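Local coordinates for protein CAS3 Metal dependent phosphohydrolase (Methanocaldococcus jannaschii, PDB 3S4L) that cleaves single-stranded DNA, with magnesium, and single-stranded RNA, without need of a cation, as the HD nuclease of CRISPR interference, a defence against mobile genetic elements, at residues F58-D67 with I115-H123; E92-Y100 with D183-M191. All coordinates share one frame; numbering follows the deposited sequence.

Interaction 1: F58-D67 with I115-H123. With CA (calcium ion), chain C.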
loop_
_atom_site.group_PDB
_atom_site.type_symbol
_atom_site.label_atom_id
_atom_site.label_comp_id
_atom_site.label_asym_id
_atom_site.label_seq_id
_atom_site.Cartn_x
_atom_site.Cartn_y
_atom_site.Cartn_z
ATOM N N PHE A 58 4.255 3.959 11.430
ATOM C CA PHE A 58 3.204 3.262 10.695
ATOM C C PHE A 58 2.838 4.054 9.439
ATOM O O PHE A 58 2.788 3.496 8.345
ATOM C CB PHE A 58 1.991 3.012 11.615
ATOM C CG PHE A 58 0.736 2.578 10.899
ATOM C CD1 PHE A 58 0.572 1.263 10.480
ATOM C CD2 PHE A 58 -0.298 3.482 10.671
ATOM C CE1 PHE A 58 -0.596 0.851 9.832
ATOM C CE2 PHE A 58 -1.470 3.086 10.012
ATOM C CZ PHE A 58 -1.623 1.759 9.599
ATOM N N MET A 59 2.631 5.360 9.592
ATOM C CA MET A 59 2.280 6.211 8.454
ATOM C C MET A 59 3.387 6.263 7.403
ATOM O O MET A 59 3.099 6.232 6.205
ATOM C CB MET A 59 1.923 7.622 8.914
ATOM C CG MET A 59 0.580 7.689 9.632
ATOM S SD MET A 59 -0.763 7.006 8.607
ATOM C CE MET A 59 -0.619 8.093 7.194
ATOM N N LYS A 60 4.641 6.342 7.850
ATOM C CA LYS A 60 5.778 6.350 6.940
ATOM C C LYS A 60 5.828 5.088 6.080
ATOM O O LYS A 60 6.308 5.107 4.947
ATOM C CB LYS A 60 7.095 6.453 7.707
ATOM C CG LYS A 60 7.431 7.817 8.299
ATOM C CD LYS A 60 8.800 7.745 8.970
ATOM C CE LYS A 60 8.926 8.698 10.134
ATOM N NZ LYS A 60 10.157 8.405 10.914
ATOM N N ILE A 61 5.370 3.978 6.631
ATOM C CA ILE A 61 5.408 2.746 5.863
ATOM C C ILE A 61 4.339 2.758 4.767
ATOM O O ILE A 61 4.611 2.375 3.630
ATOM C CB ILE A 61 5.296 1.504 6.753
ATOM C CG1 ILE A 61 6.546 1.391 7.606
ATOM C CG2 ILE A 61 5.152 0.262 5.899
ATOM C CD1 ILE A 61 6.449 0.371 8.706
ATOM N N LEU A 62 3.142 3.232 5.103
ATOM C CA LEU A 62 2.084 3.399 4.112
ATOM C C LEU A 62 2.556 4.343 3.022
ATOM O O LEU A 62 2.304 4.136 1.833
ATOM C CB LEU A 62 0.837 3.989 4.763
ATOM C CG LEU A 62 0.266 3.146 5.884
ATOM C CD1 LEU A 62 -1.140 3.640 6.196
ATOM C CD2 LEU A 62 0.264 1.677 5.468
ATOM N N ILE A 63 3.234 5.397 3.446
ATOM C CA ILE A 63 3.739 6.375 2.519
ATOM C C ILE A 63 4.733 5.683 1.603
ATOM O O ILE A 63 4.663 5.811 0.383
ATOM C CB ILE A 63 4.376 7.566 3.271
ATOM C CG1 ILE A 63 3.278 8.412 3.927
ATOM C CG2 ILE A 63 5.216 8.435 2.327
ATOM C CD1 ILE A 63 3.767 9.316 5.033
ATOM N N LYS A 64 5.643 4.910 2.176
ATOM C CA LYS A 64 6.690 4.332 1.359
ATOM C C LYS A 64 6.197 3.188 0.469
ATOM O O LYS A 64 6.738 2.939 -0.601
ATOM C CB LYS A 64 7.850 3.870 2.245
ATOM C CG LYS A 64 8.620 5.012 2.908
ATOM C CD LYS A 64 9.608 4.478 3.930
ATOM C CE LYS A 64 10.560 5.564 4.412
ATOM N NZ LYS A 64 11.414 5.057 5.535
ATOM N N LEU A 65 5.167 2.487 0.907
ATOM C CA LEU A 65 4.813 1.259 0.232
ATOM C C LEU A 65 3.537 1.340 -0.598
ATOM O O LEU A 65 3.223 0.404 -1.341
ATOM C CB LEU A 65 4.704 0.129 1.254
ATOM C CG LEU A 65 5.992 -0.281 1.971
ATOM C CD1 LEU A 65 5.690 -1.439 2.930
ATOM C CD2 LEU A 65 7.079 -0.685 0.963
ATOM N N HIS A 66 2.780 2.426 -0.486
ATOM C CA HIS A 66 1.477 2.401 -1.143
ATOM C C HIS A 66 1.584 2.277 -2.675
ATOM O O HIS A 66 0.666 1.778 -3.321
ATOM C CB HIS A 66 0.575 3.553 -0.702
ATOM C CG HIS A 66 0.984 4.884 -1.232
ATOM N ND1 HIS A 66 2.028 5.605 -0.694
ATOM C CD2 HIS A 66 0.488 5.634 -2.244
ATOM C CE1 HIS A 66 2.159 6.738 -1.354
ATOM N NE2 HIS A 66 1.232 6.784 -2.296
ATOM N N ASP A 67 2.704 2.713 -3.244
ATOM C CA ASP A 67 2.946 2.537 -4.674
ATOM C C ASP A 67 4.016 1.522 -5.017
ATOM O O ASP A 67 4.534 1.526 -6.145
ATOM C CB ASP A 67 3.297 3.875 -5.329
ATOM C CG ASP A 67 2.072 4.723 -5.606
ATOM O OD1 ASP A 67 2.221 5.957 -5.752
ATOM O OD2 ASP A 67 0.968 4.135 -5.668
ATOM N N ILE A 115 -5.478 -3.294 8.472
ATOM C CA ILE A 115 -6.041 -1.978 8.213
ATOM C C ILE A 115 -5.102 -1.124 7.359
ATOM O O ILE A 115 -5.545 -0.310 6.552
ATOM C CB ILE A 115 -6.347 -1.215 9.486
ATOM C CG1 ILE A 115 -6.971 0.105 9.121
ATOM C CG2 ILE A 115 -5.077 -0.852 10.204
ATOM C CD1 ILE A 115 -6.847 1.103 10.204
ATOM N N GLY A 116 -3.799 -1.296 7.552
ATOM C CA GLY A 116 -2.831 -0.573 6.740
ATOM C C GLY A 116 -2.900 -1.058 5.306
ATOM O O GLY A 116 -2.945 -0.253 4.385
ATOM N N ALA A 117 -2.931 -2.378 5.119
ATOM C CA ALA A 117 -2.954 -2.953 3.779
ATOM C C ALA A 117 -4.220 -2.562 3.014
ATOM O O ALA A 117 -4.176 -2.294 1.808
ATOM C CB ALA A 117 -2.818 -4.480 3.844
ATOM N N LEU A 118 -5.345 -2.541 3.722
ATOM C CA LEU A 118 -6.626 -2.137 3.153
ATOM C C LEU A 118 -6.603 -0.671 2.723
ATOM O O LEU A 118 -7.159 -0.309 1.695
ATOM C CB LEU A 118 -7.744 -2.351 4.178
ATOM C CG LEU A 118 -9.177 -2.073 3.718
ATOM C CD1 LEU A 118 -9.496 -2.881 2.458
ATOM C CD2 LEU A 118 -10.150 -2.405 4.837
ATOM N N THR A 119 -5.952 0.172 3.516
ATOM C CA THR A 119 -5.837 1.578 3.175
ATOM C C THR A 119 -5.070 1.694 1.866
ATOM O O THR A 119 -5.449 2.452 0.961
ATOM C CB THR A 119 -5.084 2.340 4.278
ATOM O OG1 THR A 119 -5.829 2.253 5.496
ATOM C CG2 THR A 119 -4.907 3.796 3.894
ATOM N N VAL A 120 -3.982 0.930 1.784
ATOM C CA VAL A 120 -3.149 0.889 0.601
ATOM C C VAL A 120 -3.906 0.314 -0.617
ATOM O O VAL A 120 -3.737 0.783 -1.747
ATOM C CB VAL A 120 -1.884 0.072 0.868
ATOM C CG1 VAL A 120 -1.291 -0.417 -0.453
ATOM C CG2 VAL A 120 -0.866 0.909 1.663
ATOM N N MET A 121 -4.737 -0.698 -0.376
ATOM C CA MET A 121 -5.511 -1.335 -1.433
ATOM C C MET A 121 -6.564 -0.358 -1.948
ATOM O O MET A 121 -7.071 -0.480 -3.058
ATOM C CB MET A 121 -6.188 -2.598 -0.892
ATOM C CG MET A 121 -6.616 -3.613 -1.969
ATOM S SD MET A 121 -7.744 -4.869 -1.329
ATOM C CE MET A 121 -6.601 -6.036 -0.620
ATOM N N LEU A 122 -6.882 0.632 -1.136
ATOM C CA LEU A 122 -7.942 1.561 -1.475
ATOM C C LEU A 122 -7.393 2.977 -1.642
ATOM O O LEU A 122 -8.156 3.928 -1.617
ATOM C CB LEU A 122 -9.016 1.546 -0.370
ATOM C CG LEU A 122 -10.143 0.500 -0.403
ATOM C CD1 LEU A 122 -9.672 -0.883 -0.823
ATOM C CD2 LEU A 122 -10.878 0.423 0.941
ATOM N N HIS A 123 -6.082 3.135 -1.823
ATOM C CA HIS A 123 -5.529 4.492 -1.837
ATOM C C HIS A 123 -5.883 5.265 -3.098
ATOM O O HIS A 123 -5.536 6.442 -3.222
ATOM C CB HIS A 123 -4.018 4.538 -1.549
ATOM C CG HIS A 123 -3.158 4.079 -2.688
ATOM N ND1 HIS A 123 -2.657 2.795 -2.768
ATOM C CD2 HIS A 123 -2.694 4.734 -3.780
ATOM C CE1 HIS A 123 -1.914 2.678 -3.855
ATOM N NE2 HIS A 123 -1.934 3.835 -4.496
HETATM CA CA CA C . -1.048 4.683 -6.524
HETATM O O HOH W 1 -0.274 6.648 -5.566
HETATM O O HOH W 2 0.058 6.361 -8.507
#
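His-66 and His-123 meet at right angles beside a calcium ion. From CB outward, His-66 first lays CB against Val-120 CG2 at 3.8 Å and over the face of the His-123 ring, 4.2 Å from its centroid, a CH-pi contact. Farther out its CD2 stands 3.6 Å above the His-123 plane, toward the rim, making an edge-to-face pair with planes at 87°. On the other side of the His-66 ring, ND1 turns back to its own segment and donates to Leu-62 O, and makes a weak bond to Ile-63 O. The side chain also comes to about 4 Å, between nearest atoms, from a second calcium ion, consistent with the loosely associated second metal of this enzyme. Chi1 of 72° sets CG between the backbone N and the carbonyl carbon, which folds the ring back toward Leu-62 and Ile-63. His-123 takes the same first torsion; its ND1 donates to Val-120 O in the carbonyl plane, on a lone pair, fixing the ring's rotation and presenting NE2 to the metal at 2.4 Å. Asp-67 completes the HD pair His-66/Asp-67 that names this nuclease family: its OD2 binds the same calcium at 2.3 Å, with carboxylate and His-123 ring planes 64° apart, while OD1 accepts a hydrogen bond from a metal-bound water. His-91 and His-124 are the other protein ligands, and the four residues are those that hold the catalytic magnesium. The proximity of OD2 to NE2 is that of two ligands sharing a cation. Away from the metal, apolar groups fill the space between the helical segments: Leu-62 CD2 touches Val-120 CG2 at 4.0 Å and lies by the backbone of Gly-116, and Phe-58 brings CZ to 3.9 Å from Gly-116 CA.

Interaction 2: E92-Y100 with D183-M191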
loop_
_atom_site.group_PDB
_atom_site.type_symbol
_atom_site.label_atom_id
_atom_site.label_comp_id
_atom_site.label_asym_id
_atom_site.label_seq_id
_atom_site.Cartn_x
_atom_site.Cartn_y
_atom_site.Cartn_z
ATOM N N GLU A 92 -2.179 -1.130 -6.809
ATOM C CA GLU A 92 -2.461 -1.036 -5.372
ATOM C C GLU A 92 -2.745 -2.382 -4.707
ATOM O O GLU A 92 -2.534 -2.538 -3.499
ATOM C CB GLU A 92 -3.587 -0.033 -5.062
ATOM C CG GLU A 92 -4.926 -0.344 -5.690
ATOM C CD GLU A 92 -5.133 0.400 -7.012
ATOM O OE1 GLU A 92 -4.223 0.373 -7.871
ATOM O OE2 GLU A 92 -6.203 1.021 -7.185
ATOM N N LEU A 93 -3.232 -3.350 -5.483
ATOM C CA LEU A 93 -3.511 -4.688 -4.933
ATOM C C LEU A 93 -2.197 -5.376 -4.587
ATOM O O LEU A 93 -2.080 -6.054 -3.568
ATOM C CB LEU A 93 -4.313 -5.543 -5.917
ATOM C CG LEU A 93 -5.844 -5.421 -5.949
ATOM C CD1 LEU A 93 -6.328 -4.002 -6.116
ATOM C CD2 LEU A 93 -6.400 -6.310 -7.069
ATOM N N VAL A 94 -1.205 -5.186 -5.452
ATOM C CA VAL A 94 0.134 -5.696 -5.207
ATOM C C VAL A 94 0.818 -4.933 -4.078
ATOM O O VAL A 94 1.540 -5.533 -3.289
ATOM C CB VAL A 94 1.008 -5.608 -6.461
ATOM C CG1 VAL A 94 2.468 -5.922 -6.111
ATOM C CG2 VAL A 94 0.455 -6.536 -7.528
ATOM N N SER A 95 0.588 -3.622 -4.000
ATOM C CA SER A 95 1.056 -2.833 -2.845
ATOM C C SER A 95 0.474 -3.358 -1.518
ATOM O O SER A 95 1.207 -3.541 -0.534
ATOM C CB SER A 95 0.697 -1.344 -2.996
ATOM O OG SER A 95 1.291 -0.731 -4.131
ATOM N N ALA A 96 -0.839 -3.589 -1.502
ATOM C CA ALA A 96 -1.529 -4.068 -0.303
ATOM C C ALA A 96 -0.907 -5.350 0.231
ATOM O O ALA A 96 -0.777 -5.535 1.448
ATOM C CB ALA A 96 -3.025 -4.271 -0.571
ATOM N N TYR A 97 -0.530 -6.234 -0.685
ATOM C CA TYR A 97 0.090 -7.510 -0.320
ATOM C C TYR A 97 1.399 -7.295 0.409
ATOM O O TYR A 97 1.577 -7.812 1.502
ATOM C CB TYR A 97 0.309 -8.389 -1.553
ATOM C CG TYR A 97 1.117 -9.662 -1.299
ATOM C CD1 TYR A 97 0.488 -10.850 -0.933
ATOM C CD2 TYR A 97 2.497 -9.686 -1.482
ATOM C CE1 TYR A 97 1.218 -12.037 -0.733
ATOM C CE2 TYR A 97 3.237 -10.855 -1.269
ATOM C CZ TYR A 97 2.590 -12.026 -0.895
ATOM O OH TYR A 97 3.319 -13.178 -0.690
ATOM N N TYR A 98 2.315 -6.520 -0.172
ATOM C CA TYR A 98 3.598 -6.301 0.497
ATOM C C TYR A 98 3.453 -5.461 1.774
ATOM O O TYR A 98 4.178 -5.657 2.759
ATOM C CB TYR A 98 4.622 -5.674 -0.445
ATOM C CG TYR A 98 5.139 -6.653 -1.445
ATOM C CD1 TYR A 98 6.033 -7.649 -1.064
ATOM C CD2 TYR A 98 4.720 -6.602 -2.774
ATOM C CE1 TYR A 98 6.498 -8.581 -1.987
ATOM C CE2 TYR A 98 5.197 -7.514 -3.711
ATOM C CZ TYR A 98 6.074 -8.496 -3.307
ATOM O OH TYR A 98 6.532 -9.383 -4.227
ATOM N N THR A 99 2.512 -4.527 1.750
ATOM C CA THR A 99 2.300 -3.661 2.899
ATOM C C THR A 99 1.885 -4.510 4.075
ATOM O O THR A 99 2.385 -4.346 5.188
ATOM C CB THR A 99 1.230 -2.595 2.615
ATOM O OG1 THR A 99 1.714 -1.704 1.602
ATOM C CG2 THR A 99 0.907 -1.807 3.881
ATOM N N TYR A 100 0.970 -5.433 3.826
ATOM C CA TYR A 100 0.468 -6.257 4.899
ATOM C C TYR A 100 1.600 -7.040 5.570
ATOM O O TYR A 100 1.730 -7.028 6.797
ATOM C CB TYR A 100 -0.597 -7.224 4.393
ATOM C CG TYR A 100 -1.036 -8.153 5.491
ATOM C CD1 TYR A 100 -0.441 -9.398 5.659
ATOM C CD2 TYR A 100 -2.023 -7.770 6.386
ATOM C CE1 TYR A 100 -0.843 -10.259 6.696
ATOM C CE2 TYR A 100 -2.428 -8.608 7.418
ATOM C CZ TYR A 100 -1.838 -9.851 7.566
ATOM O OH TYR A 100 -2.249 -10.678 8.586
ATOM N N ASP A 183 -0.221 -16.399 -5.082
ATOM C CA ASP A 183 -0.159 -16.004 -3.681
ATOM C C ASP A 183 -0.747 -14.613 -3.445
ATOM O O ASP A 183 -1.433 -14.390 -2.449
ATOM C CB ASP A 183 1.281 -16.074 -3.177
ATOM C CG ASP A 183 1.850 -17.481 -3.248
ATOM O OD1 ASP A 183 1.429 -18.329 -2.428
ATOM O OD2 ASP A 183 2.708 -17.736 -4.125
ATOM N N ILE A 184 -0.496 -13.685 -4.366
ATOM C CA ILE A 184 -1.029 -12.323 -4.236
ATOM C C ILE A 184 -2.542 -12.321 -4.461
ATOM O O ILE A 184 -3.291 -11.653 -3.744
ATOM C CB ILE A 184 -0.288 -11.317 -5.171
ATOM C CG1 ILE A 184 1.191 -11.251 -4.768
ATOM C CG2 ILE A 184 -0.924 -9.925 -5.104
ATOM C CD1 ILE A 184 2.071 -10.336 -5.634
ATOM N N ILE A 185 -2.982 -13.097 -5.449
ATOM C CA ILE A 185 -4.399 -13.306 -5.708
ATOM C C ILE A 185 -5.114 -13.829 -4.460
ATOM O O ILE A 185 -6.142 -13.289 -4.043
ATOM C CB ILE A 185 -4.591 -14.276 -6.905
ATOM C CG1 ILE A 185 -4.267 -13.559 -8.225
ATOM C CG2 ILE A 185 -6.000 -14.905 -6.919
ATOM C CD1 ILE A 185 -4.211 -14.503 -9.443
ATOM N N ARG A 186 -4.562 -14.876 -3.860
ATOM C CA ARG A 186 -5.156 -15.491 -2.675
ATOM C C ARG A 186 -5.255 -14.470 -1.557
ATOM O O ARG A 186 -6.298 -14.345 -0.905
ATOM C CB ARG A 186 -4.301 -16.676 -2.210
ATOM C CG ARG A 186 -4.963 -18.020 -2.328
ATOM C CD ARG A 186 -4.050 -19.143 -1.842
ATOM N NE ARG A 186 -2.828 -19.236 -2.633
ATOM C CZ ARG A 186 -2.732 -19.886 -3.786
ATOM N NH1 ARG A 186 -3.791 -20.518 -4.284
ATOM N NH2 ARG A 186 -1.577 -19.903 -4.440
ATOM N N PHE A 187 -4.161 -13.743 -1.324
ATOM C CA PHE A 187 -4.179 -12.707 -0.298
ATOM C C PHE A 187 -5.247 -11.658 -0.551
ATOM O O PHE A 187 -6.032 -11.336 0.338
ATOM C CB PHE A 187 -2.827 -12.000 -0.147
ATOM C CG PHE A 187 -2.886 -10.849 0.809
ATOM C CD1 PHE A 187 -2.878 -11.068 2.173
ATOM C CD2 PHE A 187 -3.003 -9.556 0.348
ATOM C CE1 PHE A 187 -2.964 -10.009 3.056
ATOM C CE2 PHE A 187 -3.084 -8.505 1.219
ATOM C CZ PHE A 187 -3.067 -8.731 2.579
ATOM N N VAL A 188 -5.267 -11.107 -1.758
ATOM C CA VAL A 188 -6.225 -10.048 -2.067
ATOM C C VAL A 188 -7.693 -10.508 -1.981
ATOM O O VAL A 188 -8.537 -9.804 -1.428
ATOM C CB VAL A 188 -5.946 -9.395 -3.433
ATOM C CG1 VAL A 188 -6.943 -8.273 -3.666
ATOM C CG2 VAL A 188 -4.496 -8.880 -3.491
ATOM N N ILE A 189 -7.996 -11.685 -2.516
ATOM C CA ILE A 189 -9.334 -12.237 -2.360
ATOM C C ILE A 189 -9.693 -12.306 -0.881
ATOM O O ILE A 189 -10.747 -11.816 -0.461
ATOM C CB ILE A 189 -9.436 -13.650 -2.986
ATOM C CG1 ILE A 189 -9.385 -13.554 -4.508
ATOM C CG2 ILE A 189 -10.723 -14.359 -2.540
ATOM C CD1 ILE A 189 -9.276 -14.893 -5.201
ATOM N N GLU A 190 -8.802 -12.904 -0.091
ATOM C CA GLU A 190 -9.010 -13.037 1.350
ATOM C C GLU A 190 -9.211 -11.672 2.000
ATOM O O GLU A 190 -9.953 -11.539 2.972
ATOM C CB GLU A 190 -7.823 -13.764 1.996
ATOM C CG GLU A 190 -8.144 -14.444 3.318
ATOM C CD GLU A 190 -6.920 -15.061 3.986
ATOM O OE1 GLU A 190 -7.091 -15.770 5.008
ATOM O OE2 GLU A 190 -5.790 -14.833 3.496
ATOM N N MET A 191 -8.556 -10.652 1.457
ATOM C CA MET A 191 -8.704 -9.301 1.982
ATOM C C MET A 191 -10.052 -8.701 1.633
ATOM O O MET A 191 -10.756 -8.190 2.496
ATOM C CB MET A 191 -7.604 -8.402 1.420
ATOM C CG MET A 191 -6.303 -8.504 2.181
ATOM S SD MET A 191 -6.181 -7.229 3.439
ATOM C CE MET A 191 -5.832 -5.812 2.377
#
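The Tyr-97 ring has Ile-184 CG1 over the centre of one face, 3.8 Å from the centroid, a CH-pi contact. At its edge, in plane, CD1 meets Phe-187 CB at 3.6 Å. That same edge is turned toward the face of Phe-187 in an offset edge-to-face pair, planes at 82°. Phe-187 carries Met-191 CG over a face, toward the rim, and its far end reaches Tyr-100: CE1 lies over one face of the tyrosine ring, and CZ comes to 3.4 Å from Tyr-100 CB. These two rings are inclined at 44°. With CG anti to the backbone N (chi1 174°), Phe-187 extends across to helix 91-107, where CE2 also touches Ala-96 O at 3.8 Å. The three rings form an aromatic cluster between helices 91-107 and 181-197 of the mainly helical HD domain; segments 92-100 and 183-191 cross almost perpendicularly, their axes 9.6 Å apart at closest approach. Nearer the start of helix 91-107, aliphatic groups take over: Leu-93 CG packs on Val-188 CG1 at 3.8 Å, the two side chains crossing at about a right angle, while Val-188 CG2 rests against Leu-93 O. Val-94 CG2 touches Ile-184 CG2. Helix 142-149 adjoins this aliphatic end through Leu-149 on Val-94 and Val-145 on Val-188.

Overall arrangement
Interactions 1 and 2 lie 12 Å apart between their centres, and their segments alternate along the chain: 58-67, 92-100, 115-123, 183-191. Helix 91-107 and helix 110-121 follow each other in the chain, and the two contacts also touch directly. Ser-95 OG makes a probable hydrogen bond with His-66 O and its CB packs on Val-120, Ala-96 CB lies against Ala-117 O, and Met-191 touches Met-121. Interaction 1, near the centre of the chain, holds two of the four metal ligands; a third, His-91, begins helix 91-107, which interaction 2 packs against helix 181-197. The metal site is thus assembled from separate pieces of one helical HD domain.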